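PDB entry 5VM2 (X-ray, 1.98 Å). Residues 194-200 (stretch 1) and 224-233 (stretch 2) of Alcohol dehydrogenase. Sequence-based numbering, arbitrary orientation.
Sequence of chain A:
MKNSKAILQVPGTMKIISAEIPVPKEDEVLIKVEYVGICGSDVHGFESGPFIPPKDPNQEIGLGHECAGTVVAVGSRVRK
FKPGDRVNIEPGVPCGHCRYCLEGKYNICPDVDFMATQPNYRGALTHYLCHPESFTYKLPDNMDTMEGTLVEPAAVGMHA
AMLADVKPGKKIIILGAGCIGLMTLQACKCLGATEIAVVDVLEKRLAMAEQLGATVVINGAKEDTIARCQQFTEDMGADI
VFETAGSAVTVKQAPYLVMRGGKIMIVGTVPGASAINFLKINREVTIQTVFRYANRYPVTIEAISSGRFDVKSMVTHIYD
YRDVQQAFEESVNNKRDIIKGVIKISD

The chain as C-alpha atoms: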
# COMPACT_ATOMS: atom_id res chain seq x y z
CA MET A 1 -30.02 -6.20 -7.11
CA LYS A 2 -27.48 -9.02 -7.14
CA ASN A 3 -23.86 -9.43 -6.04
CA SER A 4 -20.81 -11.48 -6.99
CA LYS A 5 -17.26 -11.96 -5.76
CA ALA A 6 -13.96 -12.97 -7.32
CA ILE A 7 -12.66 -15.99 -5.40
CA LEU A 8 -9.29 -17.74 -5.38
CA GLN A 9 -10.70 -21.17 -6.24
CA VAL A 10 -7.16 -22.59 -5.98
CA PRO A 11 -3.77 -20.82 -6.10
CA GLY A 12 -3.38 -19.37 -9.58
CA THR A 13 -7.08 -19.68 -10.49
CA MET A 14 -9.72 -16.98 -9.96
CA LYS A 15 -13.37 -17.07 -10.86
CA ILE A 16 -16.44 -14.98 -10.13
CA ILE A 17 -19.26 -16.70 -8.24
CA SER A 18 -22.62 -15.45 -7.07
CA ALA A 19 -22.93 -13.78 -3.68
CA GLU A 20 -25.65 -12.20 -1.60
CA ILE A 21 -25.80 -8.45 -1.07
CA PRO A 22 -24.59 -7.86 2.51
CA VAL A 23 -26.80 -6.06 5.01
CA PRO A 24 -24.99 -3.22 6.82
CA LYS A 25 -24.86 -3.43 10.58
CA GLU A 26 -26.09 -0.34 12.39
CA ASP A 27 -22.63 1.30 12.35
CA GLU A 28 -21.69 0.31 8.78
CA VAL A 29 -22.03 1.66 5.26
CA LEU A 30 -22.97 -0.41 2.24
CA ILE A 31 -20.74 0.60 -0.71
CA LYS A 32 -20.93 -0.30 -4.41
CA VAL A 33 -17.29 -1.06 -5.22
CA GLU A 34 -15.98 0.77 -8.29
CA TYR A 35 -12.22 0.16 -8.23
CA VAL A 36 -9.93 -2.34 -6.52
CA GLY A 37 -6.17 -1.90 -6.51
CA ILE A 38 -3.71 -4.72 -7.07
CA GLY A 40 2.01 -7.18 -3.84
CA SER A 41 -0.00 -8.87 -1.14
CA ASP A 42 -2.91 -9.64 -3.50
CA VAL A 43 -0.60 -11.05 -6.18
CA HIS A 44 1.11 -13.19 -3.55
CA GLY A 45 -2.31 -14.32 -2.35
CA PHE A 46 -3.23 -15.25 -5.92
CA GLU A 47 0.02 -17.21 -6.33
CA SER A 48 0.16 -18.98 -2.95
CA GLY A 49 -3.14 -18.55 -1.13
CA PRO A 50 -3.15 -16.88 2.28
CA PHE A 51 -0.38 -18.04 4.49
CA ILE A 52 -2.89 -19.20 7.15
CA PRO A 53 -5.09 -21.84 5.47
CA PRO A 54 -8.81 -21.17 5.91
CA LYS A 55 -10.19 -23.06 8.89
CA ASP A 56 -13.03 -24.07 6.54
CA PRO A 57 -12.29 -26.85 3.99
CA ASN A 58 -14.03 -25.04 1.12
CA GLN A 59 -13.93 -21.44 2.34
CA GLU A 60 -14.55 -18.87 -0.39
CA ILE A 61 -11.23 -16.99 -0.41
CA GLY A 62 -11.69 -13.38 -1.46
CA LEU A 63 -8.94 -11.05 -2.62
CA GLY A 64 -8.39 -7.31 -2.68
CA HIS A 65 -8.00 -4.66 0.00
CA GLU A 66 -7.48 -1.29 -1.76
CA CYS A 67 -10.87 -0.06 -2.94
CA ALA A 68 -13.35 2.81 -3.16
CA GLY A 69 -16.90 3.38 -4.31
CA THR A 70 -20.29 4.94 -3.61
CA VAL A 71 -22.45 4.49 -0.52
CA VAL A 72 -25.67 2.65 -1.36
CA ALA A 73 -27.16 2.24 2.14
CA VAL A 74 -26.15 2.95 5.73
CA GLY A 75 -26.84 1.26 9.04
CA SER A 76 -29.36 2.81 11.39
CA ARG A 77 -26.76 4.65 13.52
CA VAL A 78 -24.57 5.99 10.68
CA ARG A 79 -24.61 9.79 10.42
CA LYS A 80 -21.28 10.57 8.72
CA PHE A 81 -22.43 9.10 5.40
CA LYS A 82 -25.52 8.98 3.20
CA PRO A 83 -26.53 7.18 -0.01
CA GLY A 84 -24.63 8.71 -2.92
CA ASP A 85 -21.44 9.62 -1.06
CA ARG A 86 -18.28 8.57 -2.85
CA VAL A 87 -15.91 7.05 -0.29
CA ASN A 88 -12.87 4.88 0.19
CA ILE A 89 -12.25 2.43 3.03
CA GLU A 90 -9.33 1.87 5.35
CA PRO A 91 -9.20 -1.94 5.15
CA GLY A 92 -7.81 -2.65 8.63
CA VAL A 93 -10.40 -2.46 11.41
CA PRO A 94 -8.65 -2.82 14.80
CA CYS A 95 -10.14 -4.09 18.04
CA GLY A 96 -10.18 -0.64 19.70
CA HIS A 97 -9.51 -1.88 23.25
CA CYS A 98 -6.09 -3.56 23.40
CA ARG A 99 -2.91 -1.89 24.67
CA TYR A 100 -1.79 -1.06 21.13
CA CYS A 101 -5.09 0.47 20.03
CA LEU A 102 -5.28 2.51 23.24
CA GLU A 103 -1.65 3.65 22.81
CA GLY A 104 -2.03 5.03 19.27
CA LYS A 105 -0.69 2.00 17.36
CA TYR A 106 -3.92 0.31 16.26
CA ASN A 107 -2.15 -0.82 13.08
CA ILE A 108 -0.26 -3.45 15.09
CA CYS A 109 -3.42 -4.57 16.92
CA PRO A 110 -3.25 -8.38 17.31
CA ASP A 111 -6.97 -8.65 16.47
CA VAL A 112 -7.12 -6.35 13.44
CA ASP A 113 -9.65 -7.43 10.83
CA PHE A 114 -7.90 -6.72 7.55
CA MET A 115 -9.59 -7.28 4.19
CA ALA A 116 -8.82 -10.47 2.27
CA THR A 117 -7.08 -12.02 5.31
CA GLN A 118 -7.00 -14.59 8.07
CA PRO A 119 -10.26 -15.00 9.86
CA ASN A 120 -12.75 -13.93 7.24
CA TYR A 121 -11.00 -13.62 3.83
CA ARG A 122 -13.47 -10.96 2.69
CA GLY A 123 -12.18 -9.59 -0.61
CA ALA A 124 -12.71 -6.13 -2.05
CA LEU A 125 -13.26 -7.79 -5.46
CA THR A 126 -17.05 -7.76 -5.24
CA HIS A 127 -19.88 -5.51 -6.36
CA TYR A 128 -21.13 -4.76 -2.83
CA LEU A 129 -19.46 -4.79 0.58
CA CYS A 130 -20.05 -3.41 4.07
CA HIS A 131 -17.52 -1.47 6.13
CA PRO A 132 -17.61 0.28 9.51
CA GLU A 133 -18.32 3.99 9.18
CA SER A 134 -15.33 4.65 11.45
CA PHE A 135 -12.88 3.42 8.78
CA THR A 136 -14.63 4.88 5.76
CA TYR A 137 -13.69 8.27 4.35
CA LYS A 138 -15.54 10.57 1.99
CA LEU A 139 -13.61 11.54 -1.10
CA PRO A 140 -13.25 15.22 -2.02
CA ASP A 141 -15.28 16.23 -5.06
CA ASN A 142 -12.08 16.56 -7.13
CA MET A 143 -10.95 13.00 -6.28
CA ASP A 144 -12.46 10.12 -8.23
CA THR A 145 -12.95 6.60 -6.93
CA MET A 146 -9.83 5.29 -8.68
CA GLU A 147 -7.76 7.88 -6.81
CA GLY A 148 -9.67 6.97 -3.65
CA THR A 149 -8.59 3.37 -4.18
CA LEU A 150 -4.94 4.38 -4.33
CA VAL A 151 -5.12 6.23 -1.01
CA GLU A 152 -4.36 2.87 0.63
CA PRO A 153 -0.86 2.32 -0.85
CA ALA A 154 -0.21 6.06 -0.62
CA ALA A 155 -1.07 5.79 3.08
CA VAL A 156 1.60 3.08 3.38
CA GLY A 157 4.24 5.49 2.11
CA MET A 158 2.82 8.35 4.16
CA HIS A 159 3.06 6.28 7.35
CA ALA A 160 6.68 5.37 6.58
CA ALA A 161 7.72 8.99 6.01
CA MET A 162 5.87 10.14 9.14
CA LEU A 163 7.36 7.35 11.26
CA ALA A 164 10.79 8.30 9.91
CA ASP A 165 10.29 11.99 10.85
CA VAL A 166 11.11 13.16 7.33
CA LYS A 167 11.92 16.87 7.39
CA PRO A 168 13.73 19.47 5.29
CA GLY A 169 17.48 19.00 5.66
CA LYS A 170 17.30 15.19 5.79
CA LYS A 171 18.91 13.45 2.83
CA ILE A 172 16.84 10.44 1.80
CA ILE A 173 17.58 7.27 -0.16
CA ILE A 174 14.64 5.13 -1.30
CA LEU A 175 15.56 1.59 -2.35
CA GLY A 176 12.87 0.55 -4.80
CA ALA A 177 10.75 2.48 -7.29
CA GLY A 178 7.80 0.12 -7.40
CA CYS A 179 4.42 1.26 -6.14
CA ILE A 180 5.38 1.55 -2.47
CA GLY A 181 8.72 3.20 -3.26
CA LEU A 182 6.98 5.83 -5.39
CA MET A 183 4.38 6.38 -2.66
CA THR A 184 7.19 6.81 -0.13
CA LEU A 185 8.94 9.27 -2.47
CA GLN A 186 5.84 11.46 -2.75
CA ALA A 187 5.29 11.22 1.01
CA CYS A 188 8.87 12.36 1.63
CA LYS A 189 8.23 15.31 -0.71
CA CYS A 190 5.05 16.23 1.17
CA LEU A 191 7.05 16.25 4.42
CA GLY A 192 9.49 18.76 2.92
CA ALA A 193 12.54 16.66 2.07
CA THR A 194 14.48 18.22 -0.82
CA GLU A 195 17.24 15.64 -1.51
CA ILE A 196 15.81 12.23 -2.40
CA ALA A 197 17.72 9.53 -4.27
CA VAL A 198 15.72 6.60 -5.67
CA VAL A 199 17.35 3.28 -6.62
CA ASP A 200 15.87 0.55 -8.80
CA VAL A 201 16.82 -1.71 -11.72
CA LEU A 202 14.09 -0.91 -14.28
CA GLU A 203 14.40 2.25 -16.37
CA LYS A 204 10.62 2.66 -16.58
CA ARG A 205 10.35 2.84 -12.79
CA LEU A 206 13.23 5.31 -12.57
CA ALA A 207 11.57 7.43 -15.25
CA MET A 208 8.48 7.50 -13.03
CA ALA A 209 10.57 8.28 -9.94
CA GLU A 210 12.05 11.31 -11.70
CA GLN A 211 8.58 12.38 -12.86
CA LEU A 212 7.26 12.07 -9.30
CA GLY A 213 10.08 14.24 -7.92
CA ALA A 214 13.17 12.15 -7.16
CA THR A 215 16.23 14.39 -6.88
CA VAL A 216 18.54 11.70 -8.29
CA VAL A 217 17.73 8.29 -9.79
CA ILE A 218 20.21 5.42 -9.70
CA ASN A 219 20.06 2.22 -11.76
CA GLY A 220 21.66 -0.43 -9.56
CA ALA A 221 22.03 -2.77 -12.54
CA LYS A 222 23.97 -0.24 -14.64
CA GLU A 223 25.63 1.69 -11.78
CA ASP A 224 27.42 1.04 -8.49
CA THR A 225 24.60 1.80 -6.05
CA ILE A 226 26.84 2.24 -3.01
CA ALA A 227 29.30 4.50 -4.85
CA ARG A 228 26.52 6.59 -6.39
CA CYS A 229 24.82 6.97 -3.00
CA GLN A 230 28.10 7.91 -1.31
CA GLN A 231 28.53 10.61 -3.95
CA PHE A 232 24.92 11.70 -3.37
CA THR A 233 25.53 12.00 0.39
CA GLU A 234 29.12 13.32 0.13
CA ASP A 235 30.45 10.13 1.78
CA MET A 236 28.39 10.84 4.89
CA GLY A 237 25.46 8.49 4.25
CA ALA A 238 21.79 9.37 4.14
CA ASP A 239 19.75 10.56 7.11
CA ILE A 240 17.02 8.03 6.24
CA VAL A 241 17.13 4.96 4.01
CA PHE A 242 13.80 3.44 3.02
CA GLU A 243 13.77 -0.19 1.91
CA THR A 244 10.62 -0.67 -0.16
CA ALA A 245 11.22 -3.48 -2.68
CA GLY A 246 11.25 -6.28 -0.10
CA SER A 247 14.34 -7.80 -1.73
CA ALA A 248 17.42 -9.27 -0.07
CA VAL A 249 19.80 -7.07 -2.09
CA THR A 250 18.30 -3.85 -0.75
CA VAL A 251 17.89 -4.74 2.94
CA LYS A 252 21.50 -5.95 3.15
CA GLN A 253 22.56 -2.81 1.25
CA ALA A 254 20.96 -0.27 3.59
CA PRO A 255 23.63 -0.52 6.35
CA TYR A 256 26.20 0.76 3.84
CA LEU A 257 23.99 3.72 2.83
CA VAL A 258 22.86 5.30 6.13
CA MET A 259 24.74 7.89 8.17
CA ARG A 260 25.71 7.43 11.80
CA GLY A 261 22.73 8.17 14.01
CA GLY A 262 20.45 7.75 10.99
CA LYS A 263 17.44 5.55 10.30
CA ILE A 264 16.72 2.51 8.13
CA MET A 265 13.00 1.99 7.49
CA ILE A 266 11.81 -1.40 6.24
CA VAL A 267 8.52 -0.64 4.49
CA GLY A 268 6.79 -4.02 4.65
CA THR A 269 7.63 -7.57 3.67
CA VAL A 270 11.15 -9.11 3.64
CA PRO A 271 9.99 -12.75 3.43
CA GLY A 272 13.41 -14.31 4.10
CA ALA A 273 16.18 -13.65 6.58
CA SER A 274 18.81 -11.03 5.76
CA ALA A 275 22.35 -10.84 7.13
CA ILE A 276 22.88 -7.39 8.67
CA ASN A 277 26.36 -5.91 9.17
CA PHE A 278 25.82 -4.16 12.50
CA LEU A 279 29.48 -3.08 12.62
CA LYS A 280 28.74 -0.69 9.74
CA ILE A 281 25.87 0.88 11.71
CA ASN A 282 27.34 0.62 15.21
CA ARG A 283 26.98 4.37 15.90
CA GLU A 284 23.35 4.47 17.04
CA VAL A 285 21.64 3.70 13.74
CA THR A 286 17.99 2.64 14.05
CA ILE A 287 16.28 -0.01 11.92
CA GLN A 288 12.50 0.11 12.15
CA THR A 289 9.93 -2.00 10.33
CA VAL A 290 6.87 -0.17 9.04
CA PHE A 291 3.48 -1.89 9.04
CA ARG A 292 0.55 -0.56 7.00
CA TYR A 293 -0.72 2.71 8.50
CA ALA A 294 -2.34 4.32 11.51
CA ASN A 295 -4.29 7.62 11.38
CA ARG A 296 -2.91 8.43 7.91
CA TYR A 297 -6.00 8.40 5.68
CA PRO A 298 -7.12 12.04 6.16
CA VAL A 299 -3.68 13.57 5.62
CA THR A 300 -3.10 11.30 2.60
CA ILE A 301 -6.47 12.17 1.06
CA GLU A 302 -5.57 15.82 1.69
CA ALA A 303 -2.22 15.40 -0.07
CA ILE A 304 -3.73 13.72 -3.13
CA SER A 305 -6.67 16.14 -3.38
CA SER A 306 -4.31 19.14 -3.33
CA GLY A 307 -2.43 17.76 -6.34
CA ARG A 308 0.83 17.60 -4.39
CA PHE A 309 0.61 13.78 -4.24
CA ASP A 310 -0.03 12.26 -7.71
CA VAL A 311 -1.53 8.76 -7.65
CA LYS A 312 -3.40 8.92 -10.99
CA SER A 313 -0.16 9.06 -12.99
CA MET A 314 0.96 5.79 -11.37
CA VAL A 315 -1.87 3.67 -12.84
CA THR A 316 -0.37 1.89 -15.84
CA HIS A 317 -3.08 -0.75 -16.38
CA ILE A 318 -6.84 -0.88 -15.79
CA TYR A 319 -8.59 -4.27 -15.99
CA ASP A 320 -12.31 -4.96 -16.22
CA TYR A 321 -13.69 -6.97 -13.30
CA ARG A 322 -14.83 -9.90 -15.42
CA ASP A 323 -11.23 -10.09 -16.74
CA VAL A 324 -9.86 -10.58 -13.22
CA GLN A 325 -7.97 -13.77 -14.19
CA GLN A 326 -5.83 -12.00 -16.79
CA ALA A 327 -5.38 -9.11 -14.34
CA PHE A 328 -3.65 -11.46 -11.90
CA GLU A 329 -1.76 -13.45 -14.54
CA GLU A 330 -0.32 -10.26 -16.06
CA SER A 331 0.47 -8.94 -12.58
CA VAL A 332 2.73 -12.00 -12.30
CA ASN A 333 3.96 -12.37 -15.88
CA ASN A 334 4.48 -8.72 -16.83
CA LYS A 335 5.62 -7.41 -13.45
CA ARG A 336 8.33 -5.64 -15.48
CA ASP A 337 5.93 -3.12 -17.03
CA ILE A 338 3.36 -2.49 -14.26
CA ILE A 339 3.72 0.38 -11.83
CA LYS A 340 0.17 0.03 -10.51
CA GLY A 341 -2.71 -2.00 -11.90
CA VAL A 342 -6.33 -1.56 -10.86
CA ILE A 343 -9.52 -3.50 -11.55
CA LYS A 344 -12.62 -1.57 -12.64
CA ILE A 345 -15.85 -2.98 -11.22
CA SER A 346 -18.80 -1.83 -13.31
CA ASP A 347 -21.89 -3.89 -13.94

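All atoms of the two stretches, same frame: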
# COMPACT_ATOMS: atom_id res chain seq x y z
N THR A 194 14.07 17.63 0.45
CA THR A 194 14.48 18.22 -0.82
C THR A 194 15.54 17.41 -1.56
O THR A 194 15.78 17.68 -2.74
CB THR A 194 15.01 19.64 -0.61
OG1 THR A 194 16.17 19.60 0.23
CG2 THR A 194 13.95 20.52 0.05
N GLU A 195 16.19 16.45 -0.90
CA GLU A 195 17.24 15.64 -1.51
C GLU A 195 16.84 14.19 -1.34
O GLU A 195 16.96 13.62 -0.25
CB GLU A 195 18.61 15.93 -0.89
CG GLU A 195 19.03 17.39 -0.93
CD GLU A 195 19.53 17.81 -2.29
OE1 GLU A 195 20.15 16.98 -2.99
OE2 GLU A 195 19.29 18.98 -2.67
N ILE A 196 16.33 13.58 -2.41
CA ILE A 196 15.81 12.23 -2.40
C ILE A 196 16.42 11.47 -3.56
O ILE A 196 16.16 11.80 -4.72
CB ILE A 196 14.27 12.19 -2.50
CG1 ILE A 196 13.62 13.19 -1.54
CG2 ILE A 196 13.76 10.79 -2.24
CD1 ILE A 196 12.11 13.24 -1.68
N ALA A 197 17.19 10.43 -3.26
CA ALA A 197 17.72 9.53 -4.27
C ALA A 197 16.87 8.26 -4.29
O ALA A 197 16.48 7.75 -3.24
CB ALA A 197 19.18 9.17 -3.99
N VAL A 198 16.55 7.78 -5.49
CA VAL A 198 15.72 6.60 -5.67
C VAL A 198 16.49 5.59 -6.51
O VAL A 198 17.01 5.93 -7.58
CB VAL A 198 14.37 6.93 -6.32
CG1 VAL A 198 13.60 5.66 -6.62
CG2 VAL A 198 13.56 7.86 -5.43
N VAL A 199 16.56 4.35 -6.02
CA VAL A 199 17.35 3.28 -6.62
C VAL A 199 16.41 2.18 -7.07
O VAL A 199 15.57 1.71 -6.29
CB VAL A 199 18.39 2.73 -5.62
CG1 VAL A 199 19.23 1.65 -6.28
CG2 VAL A 199 19.25 3.85 -5.06
N ASP A 200 16.56 1.74 -8.32
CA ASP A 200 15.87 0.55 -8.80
C ASP A 200 16.70 -0.05 -9.93
O ASP A 200 17.83 0.37 -10.18
CB ASP A 200 14.43 0.88 -9.25
CG ASP A 200 13.59 -0.37 -9.46
OD1 ASP A 200 12.58 -0.54 -8.75
OD2 ASP A 200 13.96 -1.19 -10.33
N ASP A 224 27.05 1.47 -9.84
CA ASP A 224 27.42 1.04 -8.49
C ASP A 224 26.55 1.81 -7.50
O ASP A 224 26.77 2.99 -7.25
CB ASP A 224 28.90 1.29 -8.24
CG ASP A 224 29.42 0.66 -6.96
OD1 ASP A 224 28.63 0.46 -6.01
OD2 ASP A 224 30.63 0.37 -6.90
N THR A 225 25.55 1.13 -6.93
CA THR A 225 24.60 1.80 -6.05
C THR A 225 25.30 2.44 -4.85
O THR A 225 25.01 3.58 -4.48
CB THR A 225 23.52 0.83 -5.57
OG1 THR A 225 22.92 0.17 -6.69
CG2 THR A 225 22.45 1.57 -4.76
N ILE A 226 26.21 1.71 -4.21
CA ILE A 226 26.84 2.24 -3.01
C ILE A 226 27.71 3.45 -3.35
O ILE A 226 27.65 4.48 -2.67
CB ILE A 226 27.64 1.13 -2.30
CG1 ILE A 226 26.68 0.18 -1.59
CG2 ILE A 226 28.62 1.73 -1.31
CD1 ILE A 226 27.31 -1.14 -1.18
N ALA A 227 28.48 3.37 -4.44
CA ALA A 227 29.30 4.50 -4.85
C ALA A 227 28.45 5.71 -5.22
O ALA A 227 28.75 6.84 -4.82
CB ALA A 227 30.20 4.09 -6.02
N ARG A 228 27.38 5.48 -5.99
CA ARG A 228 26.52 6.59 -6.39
C ARG A 228 25.84 7.23 -5.19
O ARG A 228 25.67 8.46 -5.14
CB ARG A 228 25.48 6.10 -7.40
CG ARG A 228 26.07 5.69 -8.75
CD ARG A 228 26.50 6.91 -9.57
NE ARG A 228 25.39 7.84 -9.78
CZ ARG A 228 25.25 8.99 -9.13
NH1 ARG A 228 26.14 9.36 -8.23
NH2 ARG A 228 24.21 9.77 -9.39
N CYS A 229 25.44 6.42 -4.21
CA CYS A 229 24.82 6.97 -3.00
C CYS A 229 25.83 7.72 -2.15
O CYS A 229 25.51 8.75 -1.55
CB CYS A 229 24.17 5.84 -2.20
SG CYS A 229 22.61 5.23 -2.90
N GLN A 230 27.06 7.21 -2.06
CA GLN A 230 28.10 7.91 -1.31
C GLN A 230 28.42 9.26 -1.95
O GLN A 230 28.67 10.25 -1.24
CB GLN A 230 29.36 7.05 -1.21
CG GLN A 230 29.25 5.92 -0.19
CD GLN A 230 28.93 6.44 1.20
OE1 GLN A 230 27.77 6.47 1.62
NE2 GLN A 230 29.96 6.85 1.93
N GLN A 231 28.43 9.32 -3.28
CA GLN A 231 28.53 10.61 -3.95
C GLN A 231 27.34 11.50 -3.60
O GLN A 231 27.51 12.68 -3.26
CB GLN A 231 28.62 10.41 -5.46
CG GLN A 231 28.56 11.71 -6.26
CD GLN A 231 28.43 11.47 -7.75
OE1 GLN A 231 28.76 10.40 -8.25
NE2 GLN A 231 27.94 12.47 -8.47
N PHE A 232 26.13 10.94 -3.67
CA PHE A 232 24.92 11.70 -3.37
C PHE A 232 24.97 12.30 -1.97
O PHE A 232 24.55 13.45 -1.77
CB PHE A 232 23.71 10.79 -3.55
CG PHE A 232 22.42 11.34 -3.00
CD1 PHE A 232 21.78 10.71 -1.94
CD2 PHE A 232 21.84 12.47 -3.55
CE1 PHE A 232 20.59 11.21 -1.43
CE2 PHE A 232 20.65 12.98 -3.05
CZ PHE A 232 20.02 12.35 -2.00
N THR A 233 25.49 11.56 -1.00
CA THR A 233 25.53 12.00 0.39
C THR A 233 26.90 12.52 0.80
O THR A 233 27.15 12.70 2.00
CB THR A 233 25.11 10.86 1.33
OG1 THR A 233 26.06 9.79 1.25
CG2 THR A 233 23.73 10.35 0.95

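How do the two backbones lie against each other? The strand that ends at Asp200 runs almost exactly antiparallel to the helix of residues 225-232: their N-to-C directions differ by 174°, and their axes come within 10.2 Å. This spacing leaves room for one layer of side chains between them. The register follows from the opposed directions. The CA atoms of Ala197 and Phe232 are 7.6 Å apart, joining the earlier part of the strand to the last turn of the helix, while the CA atoms of Val199 and Thr225 are 7.4 Å apart, joining its later part to the first turn. No hydrogen bond crosses the contact, so it is held by the packing of side chains, with 267 Å² buried in all.

Why does Phe232 cover more surface than any other residue here? Its chi1 of 167° (t) carries the ring across to the strand, where it meets Glu195, Ile196 and Ala197. The methyl group of Ala197 sits over one face: CB lies 3.7 Å from the centroid of the Phe232 ring and only 16° off the ring normal, a CH-pi contact in which weakly polarised C-H bonds meet the electron-rich ring. The closest atoms of this pair are Ala197 CB and Phe232 CE1, at 3.6 Å. A methyl is compact enough to let the ring lie this near the strand. At the edge of the ring, Phe232 CZ comes within 3.7 Å of the backbone atom Glu195 C and 4.0 Å of Glu195 CB. The carboxylate also stays beside the ring, with Glu195 OE1 4.0 Å from Phe232 CE2.

What does Val199 do at the other end? Two residues beyond Ala197, it points toward the helix as Ala197 does, because side chains alternate along an extended strand; Ile196, between Glu195 and Ala197, points away. With chi1 at -178° (t), Val199 sets both methyls against Thr225: CG1 lies 3.6 Å and CG2 3.9 Å from Thr225 CG2. Val199 CG2 also lies 4.2 Å from Cys229 SG, a looser apolar contact. Thr225 makes its closest approach to the strand with its methyl, and Cys229, whose CA-to-CB bond points sideways, reaches it with its large, polarisable sulfur.

How does the helix present these residues on one side? Thr225, Cys229 and Phe232 are spaced by four and three residues, about one helical turn each, so all three fall on the side nearest the strand. Regular backbone bonds keep this spacing: Cys229 N donates to Thr225 O at 2.9 Å, and Phe232 N to Arg228 O at 2.9 Å. Asp224, at the N-cap, takes no part in the contact but closes the start of the helix, its OD1 accepting weak bonds from Ala227 N and Ile226 N, each at 3.3 Å. These amides have no helical carbonyl a turn earlier to bond, and the carboxylate stands in for one.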